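Local coordinates for MutT related protein (Methanosarcina mazei, PDB 3GRN) that probably acts as a hydrolase of the Nudix (MutT-related) family, whose members generally cleave nucleoside diphosphates linked to another moiety, at residues 130-133 / 134-137; 121-124 / 125-128; 110-113 / 114-117; 77-81 / 82-86; 55-58 / 59-63. All coordinates share one frame; numbering follows the deposited sequence. Where two conformers were deposited one is given.

In the fold
Every contact is local: each joins adjoining segments, so they follow one another in series and none crosses or nests within another. First comes contact 5, a stretch of helix 51-63 in the Nudix box. Contact 4 then closes the hairpin between strands 72-79 and 84-94. Beyond strand 105-111, contact 3 turns the chain into the short helix 113-116; contact 2 starts helix 124-137, and contact 1 lies at its C-terminal end. Contacts 1, 2 and 3 meet through F130, L122, I116 and L117, while Y125 of contact 2 packs on F78 of contact 4. Contact 5 touches none of the others, and with contact 4 it reaches the second subunit.

Contact 1: residues 130-133 / 134-137; sequences FERF and DREN
The F133 ring carries the amide of N137 on one face: ND2 sits over the ring centre, 3.3 Å above its plane, with the amide and ring planes 56° apart. The guanidinium of R135 likewise has R132 CA over one face. N137 CG stands beside its own backbone N (chi1 -78°), which helps fold the amide back over the ring, where N137 ND2 also donates to F133 O at 2.7 Å and an N-H...O angle of 169°. This donor lies above the carbonyl plane, and N137 N, 3.1 Å from F133 O, arrives from the opposite face, so one carbonyl oxygen takes two hydrogen bonds, besides a weak one from E136 N. Along another side, E131 OE1 and R135 NH2 form a long salt bridge of 3.7 Å, the two side chains crossing at about a right angle. E131 OE2 also stands 4.1 Å from D134 OD2, a like-charge approach that R135 probably eases. R132 CG is 3.5 Å from E136 OE2, the two side chains running alongside. The guanidinium of R132 is engaged by D128 and the backbone of Q75. Inward, F130 packs on L113 and I116 of helix 113-116 and meets F22 edge-to-face, while F133 rests on L14 and R16 of strand 7-16.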
# COMPACT_ATOMS: atom_id res chain seq x y z
N PHE A 130 20.61 13.51 1.29
CA PHE A 130 20.43 14.89 1.78
C PHE A 130 21.74 15.65 1.84
O PHE A 130 21.77 16.84 1.59
CB PHE A 130 19.73 14.91 3.12
CG PHE A 130 18.24 14.81 3.03
CD1 PHE A 130 17.48 15.92 2.70
CD2 PHE A 130 17.59 13.59 3.28
CE1 PHE A 130 16.09 15.84 2.63
CE2 PHE A 130 16.20 13.51 3.22
CZ PHE A 130 15.46 14.64 2.89
N GLU A 131 22.83 14.95 2.13
CA GLU A 131 24.16 15.58 2.13
C GLU A 131 24.54 16.02 0.71
O GLU A 131 25.07 17.11 0.52
CB GLU A 131 25.21 14.62 2.71
CG GLU A 131 26.17 15.28 3.71
CD GLU A 131 26.80 16.57 3.19
OE1 GLU A 131 27.54 16.52 2.18
OE2 GLU A 131 26.54 17.64 3.78
N ARG A 132 24.24 15.18 -0.27
CA ARG A 132 24.47 15.46 -1.68
C ARG A 132 23.53 16.56 -2.20
O ARG A 132 23.97 17.48 -2.88
CB ARG A 132 24.33 14.14 -2.47
CG ARG A 132 24.39 14.21 -3.97
CD ARG A 132 24.49 12.79 -4.59
NE ARG A 132 23.33 11.93 -4.31
CZ ARG A 132 23.34 10.89 -3.47
NH1 ARG A 132 24.44 10.59 -2.79
NH2 ARG A 132 22.25 10.16 -3.28
N PHE A 133 22.23 16.46 -1.87
CA PHE A 133 21.24 17.48 -2.25
C PHE A 133 21.64 18.88 -1.75
O PHE A 133 21.53 19.85 -2.50
CB PHE A 133 19.88 17.08 -1.69
CG PHE A 133 18.76 18.02 -2.05
CD1 PHE A 133 18.23 18.03 -3.34
CD2 PHE A 133 18.23 18.89 -1.10
CE1 PHE A 133 17.19 18.89 -3.68
CE2 PHE A 133 17.18 19.75 -1.42
CZ PHE A 133 16.67 19.75 -2.72
N ASP A 134 22.09 18.94 -0.50
CA ASP A 134 22.52 20.19 0.14
C ASP A 134 23.68 20.85 -0.62
O ASP A 134 23.67 22.07 -0.85
CB ASP A 134 22.93 19.91 1.60
CG ASP A 134 23.37 21.17 2.36
OD1 ASP A 134 22.75 22.24 2.20
OD2 ASP A 134 24.33 21.06 3.15
N ARG A 135 24.66 20.05 -1.01
CA ARG A 135 25.82 20.57 -1.74
C ARG A 135 25.48 20.96 -3.19
O ARG A 135 26.09 21.88 -3.74
CB ARG A 135 27.03 19.63 -1.63
CG ARG A 135 27.20 18.60 -2.74
CD ARG A 135 28.55 17.90 -2.63
NE ARG A 135 28.52 16.83 -1.64
CZ ARG A 135 28.35 15.54 -1.93
NH1 ARG A 135 28.20 15.15 -3.19
NH2 ARG A 135 28.34 14.64 -0.96
N GLU A 136 24.50 20.30 -3.80
CA GLU A 136 24.11 20.65 -5.16
C GLU A 136 23.20 21.89 -5.21
O GLU A 136 23.08 22.53 -6.26
CB GLU A 136 23.51 19.45 -5.91
CG GLU A 136 24.51 18.28 -6.00
CD GLU A 136 23.97 17.03 -6.70
OE1 GLU A 136 22.75 16.97 -7.01
OE2 GLU A 136 24.78 16.10 -6.94
N ASN A 137 22.57 22.24 -4.09
CA ASN A 137 21.83 23.50 -3.99
C ASN A 137 22.71 24.69 -3.61
O ASN A 137 22.82 25.65 -4.37
CB ASN A 137 20.66 23.37 -3.02
CG ASN A 137 19.48 22.66 -3.63
OD1 ASN A 137 18.51 23.29 -4.06
ND2 ASN A 137 19.55 21.33 -3.68

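Contact 2: residues 121-124 / 125-128; sequences TLPA and YFRD
P123 lays its CB over one face of the Y125 ring, a CH-pi contact with CB 3.9 Å from the centroid and displaced toward the rim. Y125 can fold back over the residue before its helix because its CG stands between the backbone N and the carbonyl carbon (chi1 51°). On the inner side L122 CG meets F126 CB at 3.8 Å, the two side chains crossing at about a right angle, and P123 CD lies at the edge of the F126 ring. The next layer is the backbone of the first helical turn. P123, at the N-cap position, uses its O to accept from R127 N at 3.1 Å and, weakly, from F126 N; A124 O accepts from D128 N at 2.9 Å. R127 bends at its third torsion and curls back past A124, its NH2 3.6 Å from A124 CB. A water 2.9 Å from R127 NE also donates, weakly, to L122 O. Further out, Y125 stacks on F78 and F126 meets Y12 edge-to-face. The helix start thus joins an apolar, aromatic side turned to the sheet with a polar side where a water held by R127 NE reaches L122 O weakly.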
# COMPACT_ATOMS: atom_id res chain seq x y z
N THR A 121 18.04 7.77 13.04
CA THR A 121 17.05 6.79 12.61
C THR A 121 16.50 7.03 11.19
O THR A 121 15.53 6.39 10.77
CB THR A 121 15.91 6.62 13.66
OG1 THR A 121 15.55 7.90 14.21
CG2 THR A 121 16.36 5.69 14.79
N LEU A 122 17.12 7.97 10.46
CA LEU A 122 16.97 8.06 9.01
C LEU A 122 18.12 7.27 8.38
O LEU A 122 19.29 7.59 8.62
CB LEU A 122 17.01 9.51 8.54
CG LEU A 122 16.60 9.79 7.09
CD1 LEU A 122 15.08 9.82 6.90
CD2 LEU A 122 17.22 11.08 6.58
N PRO A 123 17.79 6.24 7.57
CA PRO A 123 18.73 5.29 6.98
C PRO A 123 19.85 5.95 6.22
O PRO A 123 19.66 7.01 5.62
CB PRO A 123 17.86 4.50 6.01
CG PRO A 123 16.51 4.58 6.59
CD PRO A 123 16.40 5.94 7.17
N ALA A 124 21.02 5.30 6.22
CA ALA A 124 22.26 5.92 5.72
C ALA A 124 22.16 6.44 4.30
O ALA A 124 22.65 7.53 4.01
CB ALA A 124 23.44 4.95 5.86
N TYR A 125 21.45 5.71 3.44
CA TYR A 125 21.28 6.13 2.05
C TYR A 125 20.50 7.44 1.90
O TYR A 125 20.79 8.22 0.99
CB TYR A 125 20.69 5.01 1.18
CG TYR A 125 19.43 4.38 1.72
CD1 TYR A 125 18.19 4.95 1.48
CD2 TYR A 125 19.48 3.21 2.48
CE1 TYR A 125 17.04 4.38 1.98
CE2 TYR A 125 18.34 2.62 2.96
CZ TYR A 125 17.11 3.22 2.72
OH TYR A 125 15.94 2.67 3.20
N PHE A 126 19.52 7.67 2.79
CA PHE A 126 18.79 8.94 2.77
C PHE A 126 19.64 10.08 3.33
O PHE A 126 19.64 11.17 2.78
CB PHE A 126 17.47 8.84 3.54
CG PHE A 126 16.36 8.17 2.77
CD1 PHE A 126 16.13 8.46 1.43
CD2 PHE A 126 15.49 7.29 3.42
CE1 PHE A 126 15.09 7.85 0.73
CE2 PHE A 126 14.44 6.67 2.73
CZ PHE A 126 14.25 6.96 1.38
N ARG A 127 20.37 9.80 4.42
CA ARG A 127 21.34 10.74 4.99
C ARG A 127 22.30 11.23 3.90
O ARG A 127 22.45 12.43 3.70
CB ARG A 127 22.12 10.05 6.13
CG ARG A 127 22.86 10.99 7.06
CD ARG A 127 23.61 10.21 8.16
NE ARG A 127 22.70 9.41 8.99
CZ ARG A 127 22.76 8.08 9.12
NH1 ARG A 127 21.88 7.46 9.89
NH2 ARG A 127 23.71 7.38 8.51
N ASP A 128 22.92 10.28 3.19
CA ASP A 128 23.80 10.56 2.06
C ASP A 128 23.10 11.41 0.99
O ASP A 128 23.67 12.38 0.49
CB ASP A 128 24.27 9.23 1.45
CG ASP A 128 25.38 9.40 0.44
OD1 ASP A 128 26.47 9.89 0.82
OD2 ASP A 128 25.18 9.01 -0.73
O HOH W 1 20.14 10.74 9.46

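Contact 3: residues 110-113 / 114-117; sequences WVSL and EKIL
Hydrogen bonds between S112 and the residues after it begin the short helix 113-116. S112 is its N-cap: OG accepts from K115 N in a weak but straight capping bond of 3.5 Å, its chi1 of 66° setting OG between the backbone N and the carbonyl carbon and so facing the first turn. The carbonyls continue the pattern, with I116 N donating to S112 O at 3.0 Å and L117 N to L113 O at 2.9 Å. Apolar packing comes next. V111 CG1 touches K115 CB at 3.6 Å and I116 CG1 at 3.9 Å, bringing the end of strand 105-111 against the helix. L113 and L117 run side by side in the same direction, CG of L113 4.0 Å from CD1 of L117, on the side that meets F130 and E131 of helix 124-137. I116, which is buried, also packs on F22 of strand 22-27. The charged contact is between neighbours: K115 NZ forms a 3.2 Å salt bridge with E114 OE2, approaching from above the carboxylate plane. K115 bends at its second torsion, and its CG passes 3.1 Å from S112 OG. Polar groups thus cap the helix start and pair at the exposed side, while V111 and I116 form the apolar contact between strand and helix.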
# COMPACT_ATOMS: atom_id res chain seq x y z
N TRP A 110 8.04 17.08 10.49
CA TRP A 110 8.62 18.08 9.60
C TRP A 110 10.00 18.41 10.16
O TRP A 110 10.12 19.04 11.21
CB TRP A 110 7.73 19.32 9.53
CG TRP A 110 6.36 19.11 8.95
CD1 TRP A 110 5.20 18.88 9.63
CD2 TRP A 110 6.02 19.10 7.55
NE1 TRP A 110 4.15 18.72 8.75
CE2 TRP A 110 4.62 18.87 7.47
CE3 TRP A 110 6.75 19.27 6.37
CZ2 TRP A 110 3.95 18.80 6.24
CZ3 TRP A 110 6.08 19.20 5.15
CH2 TRP A 110 4.69 18.97 5.10
N VAL A 111 11.04 17.96 9.46
CA VAL A 111 12.41 18.02 9.96
C VAL A 111 13.30 18.92 9.08
O VAL A 111 13.28 18.82 7.85
CB VAL A 111 13.04 16.60 10.10
CG1 VAL A 111 14.35 16.69 10.88
CG2 VAL A 111 12.09 15.63 10.82
N SER A 112 14.07 19.82 9.71
CA SER A 112 15.00 20.67 8.97
C SER A 112 16.19 19.85 8.49
O SER A 112 16.51 18.81 9.06
CB SER A 112 15.50 21.85 9.82
OG SER A 112 16.29 21.37 10.89
N LEU A 113 16.84 20.35 7.44
CA LEU A 113 18.04 19.75 6.87
C LEU A 113 19.15 19.55 7.90
O LEU A 113 19.76 18.48 7.94
CB LEU A 113 18.57 20.60 5.72
CG LEU A 113 19.80 20.11 4.95
CD1 LEU A 113 19.51 18.80 4.22
CD2 LEU A 113 20.19 21.19 3.98
N GLU A 114 19.39 20.57 8.73
CA GLU A 114 20.36 20.47 9.83
C GLU A 114 20.11 19.26 10.73
O GLU A 114 21.04 18.50 11.00
CB GLU A 114 20.38 21.75 10.66
CG GLU A 114 21.54 21.83 11.64
CD GLU A 114 21.26 22.71 12.85
OE1 GLU A 114 22.23 23.08 13.55
OE2 GLU A 114 20.08 23.04 13.11
N LYS A 115 18.87 19.07 11.16
CA LYS A 115 18.55 17.94 12.04
C LYS A 115 18.63 16.61 11.28
O LYS A 115 19.00 15.60 11.87
CB LYS A 115 17.18 18.07 12.72
CG LYS A 115 16.81 19.45 13.28
CD LYS A 115 17.66 19.90 14.45
CE LYS A 115 17.20 21.28 14.93
NZ LYS A 115 18.29 22.03 15.61
N ILE A 116 18.26 16.62 9.99
CA ILE A 116 18.45 15.44 9.13
C ILE A 116 19.93 15.02 9.09
O ILE A 116 20.26 13.84 9.25
CB ILE A 116 17.87 15.66 7.69
CG1 ILE A 116 16.33 15.71 7.71
CG2 ILE A 116 18.34 14.57 6.76
CD1 ILE A 116 15.69 16.22 6.41
N LEU A 117 20.81 16.00 8.89
CA LEU A 117 22.26 15.77 8.96
C LEU A 117 22.71 15.89 10.43
O LEU A 117 23.52 16.76 10.78
CB LEU A 117 23.00 16.76 8.06
CG LEU A 117 22.50 16.94 6.62
CD1 LEU A 117 23.11 18.18 5.96
CD2 LEU A 117 22.75 15.69 5.77

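Contact 4: residues 77-81 / 82-86; sequences NFELT and EKKVI
Strands 77-79 and 84-86 run antiparallel, their axes 4.7 Å apart at closest approach and 170° between directions, and form the end of a beta hairpin at one margin of the Nudix-fold sheet. F78 and V85 make the hydrogen-bonded pair: V85 N donates to F78 O at 2.7 Å, and F78 N to V85 O at 3.0 Å. N77 with I86 and E79 with K84 are the flanking non-hydrogen-bonded pairs. Nearer the turn, L80 N donates to K83 O at 2.8 Å, leaving T81 and E82 at the bend.

The F78 and V85 side chains project from the same face of the sheet. F78 CG stands between its backbone N and carbonyl carbon (chi1 55°), which lays the ring alongside V85, and V85 CB lies over one ring face, 3.8 Å from the centroid, in a CH-pi contact. L80 extends the apolar patch, its CD1 4.0 Å from V85 CG2 and 3.8 Å from K83 CE. At the turn, E82 OE2 has salt bridges to R32 and to K83 NZ; K83 NZ also makes a weak, long ion pair with E120 of the second subunit. E79 forms a salt bridge with K5. On the face shared by E79 and K84 the aliphatic parts of the two side chains cross, CG of E79 lying 4.1 Å from CG of K84.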
# COMPACT_ATOMS: atom_id res chain seq x y z
N ASN A 77 20.11 4.90 -4.36
CA ASN A 77 20.13 3.46 -4.64
C ASN A 77 20.47 2.72 -3.35
O ASN A 77 21.35 3.15 -2.61
CB ASN A 77 21.19 3.11 -5.69
CG ASN A 77 20.99 3.81 -7.02
OD1 ASN A 77 19.86 4.00 -7.49
ND2 ASN A 77 22.09 4.19 -7.65
N PHE A 78 19.80 1.60 -3.09
CA PHE A 78 20.13 0.81 -1.90
C PHE A 78 19.70 -0.64 -2.07
O PHE A 78 18.73 -0.93 -2.79
CB PHE A 78 19.53 1.40 -0.61
CG PHE A 78 18.04 1.61 -0.65
CD1 PHE A 78 17.16 0.66 -0.15
CD2 PHE A 78 17.50 2.82 -1.17
CE1 PHE A 78 15.78 0.87 -0.18
CE2 PHE A 78 16.14 3.03 -1.20
CZ PHE A 78 15.27 2.05 -0.70
N GLU A 79 20.43 -1.51 -1.39
CA GLU A 79 20.15 -2.93 -1.44
C GLU A 79 19.31 -3.39 -0.24
O GLU A 79 19.57 -3.03 0.91
CB GLU A 79 21.46 -3.71 -1.53
CG GLU A 79 21.28 -5.22 -1.65
CD GLU A 79 22.59 -5.96 -1.89
OE1 GLU A 79 23.68 -5.40 -1.64
OE2 GLU A 79 22.53 -7.12 -2.34
N LEU A 80 18.29 -4.19 -0.52
CA LEU A 80 17.55 -4.85 0.55
C LEU A 80 17.80 -6.35 0.42
O LEU A 80 18.42 -6.79 -0.55
CB LEU A 80 16.06 -4.56 0.42
CG LEU A 80 15.64 -3.08 0.52
CD1 LEU A 80 14.14 -2.94 0.22
CD2 LEU A 80 15.97 -2.51 1.89
N THR A 81 17.31 -7.12 1.38
CA THR A 81 17.56 -8.54 1.33
C THR A 81 17.02 -9.20 0.03
O THR A 81 17.69 -10.06 -0.55
CB THR A 81 17.13 -9.28 2.63
OG1 THR A 81 17.50 -10.65 2.50
CG2 THR A 81 15.62 -9.18 2.85
N GLU A 82 15.83 -8.79 -0.44
CA GLU A 82 15.29 -9.52 -1.58
C GLU A 82 15.26 -8.77 -2.91
O GLU A 82 14.89 -9.35 -3.93
CB GLU A 82 13.94 -10.14 -1.25
CG GLU A 82 12.80 -9.19 -1.28
CD GLU A 82 11.69 -9.60 -0.33
OE1 GLU A 82 11.42 -10.82 -0.20
OE2 GLU A 82 11.10 -8.69 0.29
N LYS A 83 15.69 -7.50 -2.90
CA LYS A 83 15.76 -6.69 -4.12
C LYS A 83 16.74 -5.52 -3.94
O LYS A 83 17.04 -5.14 -2.80
CB LYS A 83 14.38 -6.16 -4.48
CG LYS A 83 13.80 -5.17 -3.45
CD LYS A 83 12.29 -5.14 -3.52
CE LYS A 83 11.71 -4.56 -2.25
NZ LYS A 83 11.74 -5.56 -1.16
N LYS A 84 17.20 -4.97 -5.06
CA LYS A 84 17.93 -3.70 -5.08
C LYS A 84 17.00 -2.60 -5.54
O LYS A 84 16.27 -2.78 -6.52
CB LYS A 84 19.14 -3.77 -6.01
CG LYS A 84 20.20 -4.84 -5.55
CD LYS A 84 21.49 -4.81 -6.37
CE LYS A 84 22.49 -3.79 -5.82
NZ LYS A 84 23.71 -3.60 -6.68
N VAL A 85 17.04 -1.47 -4.86
CA VAL A 85 16.15 -0.38 -5.17
C VAL A 85 16.91 0.75 -5.90
O VAL A 85 17.99 1.16 -5.50
CB VAL A 85 15.47 0.13 -3.89
CG1 VAL A 85 14.60 1.35 -4.19
CG2 VAL A 85 14.63 -1.02 -3.23
N ILE A 86 16.34 1.19 -7.01
CA ILE A 86 16.83 2.39 -7.69
C ILE A 86 15.70 3.38 -7.50
O ILE A 86 14.58 3.16 -8.00
CB ILE A 86 17.00 2.19 -9.21
CG1 ILE A 86 18.09 1.15 -9.53
CG2 ILE A 86 17.34 3.53 -9.87
CD1 ILE A 86 17.93 0.54 -10.93

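Contact 5: residues 55-58 / 59-63; sequences VARE and VWEET
Two torsions bring the carboxylates of E58 and E62 together: E58 bends at its second torsion (chi2 -80°), while E62 stays extended (chi2 180°) and reaches back along the helix. E58 OE1 then lies 3.2 Å from E62 OE2, with the two carboxylate planes 70° apart. E104 OE1 is also near E62 OE2, a grouping consistent with the metal-binding acidic cluster of Nudix relatives. E58 OE2 is in a salt bridge with R57 (NH1 at 2.9 Å), though the angles make its hydrogen bonds weak, and is also hydrogen-bonded to a glycerol, probably from the crystallisation liquor. E62 OE1 accepts from G42 N, and R57 also forms a salt bridge with E49. A water 2.6 Å from E61 OE1 is also weakly bonded by R57 NH1, and E61 OE2 accepts from A35 N of the second subunit. Beneath these groups the helical backbone is regular, as in the 2.9 Å bond from V59 N to V55 O. V55 and V59 face strand 7-16. One turn on, V59 O accepts from T63 N and, at 2.8 Å, from T63 OG1, which come from opposite faces of its plane. This is the helix of the Nudix box, whose REVWEE run has, in relatives, glutamates that bind the catalytic magnesium ions.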
# COMPACT_ATOMS: atom_id res chain seq x y z
N VAL A 55 4.84 9.04 -8.24
CA VAL A 55 5.16 9.78 -7.01
C VAL A 55 3.91 10.52 -6.50
O VAL A 55 3.68 10.53 -5.29
CB VAL A 55 6.44 10.64 -7.15
CG1 VAL A 55 6.23 11.78 -8.08
CG2 VAL A 55 6.99 11.03 -5.78
N ALA A 56 3.09 11.07 -7.40
CA ALA A 56 1.86 11.74 -6.95
C ALA A 56 0.89 10.74 -6.26
O ALA A 56 0.32 11.06 -5.22
CB ALA A 56 1.18 12.47 -8.10
N ARG A 57 0.77 9.54 -6.83
CA ARG A 57 -0.06 8.45 -6.30
C ARG A 57 0.42 8.05 -4.92
O ARG A 57 -0.37 7.97 -3.99
CB ARG A 57 -0.01 7.25 -7.24
CG ARG A 57 -0.77 6.03 -6.71
CD ARG A 57 -0.57 4.79 -7.58
NE ARG A 57 0.84 4.45 -7.85
CZ ARG A 57 1.65 3.78 -7.06
NH1 ARG A 57 1.27 3.35 -5.85
NH2 ARG A 57 2.89 3.54 -7.47
N GLU A 58 1.73 7.80 -4.78
CA GLU A 58 2.31 7.42 -3.48
C GLU A 58 2.16 8.50 -2.41
O GLU A 58 1.83 8.20 -1.26
CB GLU A 58 3.77 7.04 -3.67
CG GLU A 58 3.90 5.73 -4.45
CD GLU A 58 3.67 4.45 -3.63
OE1 GLU A 58 3.45 4.52 -2.41
OE2 GLU A 58 3.73 3.36 -4.24
N VAL A 59 2.39 9.74 -2.78
CA VAL A 59 2.25 10.85 -1.85
C VAL A 59 0.80 10.99 -1.38
O VAL A 59 0.57 11.08 -0.18
CB VAL A 59 2.79 12.14 -2.43
CG1 VAL A 59 2.35 13.33 -1.60
CG2 VAL A 59 4.30 12.04 -2.48
N TRP A 60 -0.15 10.93 -2.32
CA TRP A 60 -1.57 11.00 -1.93
C TRP A 60 -1.97 9.88 -0.98
O TRP A 60 -2.55 10.15 0.08
CB TRP A 60 -2.57 11.08 -3.08
CG TRP A 60 -3.91 11.53 -2.47
CD1 TRP A 60 -4.24 12.81 -2.05
CD2 TRP A 60 -5.02 10.70 -2.10
NE1 TRP A 60 -5.51 12.82 -1.49
CE2 TRP A 60 -6.00 11.54 -1.51
CE3 TRP A 60 -5.29 9.34 -2.23
CZ2 TRP A 60 -7.23 11.06 -1.07
CZ3 TRP A 60 -6.51 8.86 -1.78
CH2 TRP A 60 -7.47 9.72 -1.21
N GLU A 61 -1.60 8.64 -1.30
CA GLU A 61 -2.04 7.50 -0.50
C GLU A 61 -1.40 7.47 0.87
O GLU A 61 -2.01 7.02 1.83
CB GLU A 61 -1.78 6.18 -1.22
CG GLU A 61 -2.60 6.05 -2.48
CD GLU A 61 -2.56 4.66 -3.08
OE1 GLU A 61 -1.80 3.79 -2.56
OE2 GLU A 61 -3.28 4.45 -4.09
N GLU A 62 -0.17 8.01 0.99
CA GLU A 62 0.54 7.95 2.26
C GLU A 62 0.27 9.12 3.19
O GLU A 62 0.47 9.00 4.41
CB GLU A 62 2.04 7.85 2.01
CG GLU A 62 2.38 6.54 1.29
CD GLU A 62 3.83 6.36 1.00
OE1 GLU A 62 4.59 7.33 1.15
OE2 GLU A 62 4.19 5.24 0.61
N THR A 63 -0.10 10.26 2.61
CA THR A 63 -0.15 11.51 3.38
C THR A 63 -1.42 12.35 3.16
O THR A 63 -1.65 13.29 3.91
CB THR A 63 1.03 12.46 3.05
OG1 THR A 63 0.84 13.03 1.76
CG2 THR A 63 2.44 11.76 3.15
O HOH W 2 -0.92 2.12 -4.28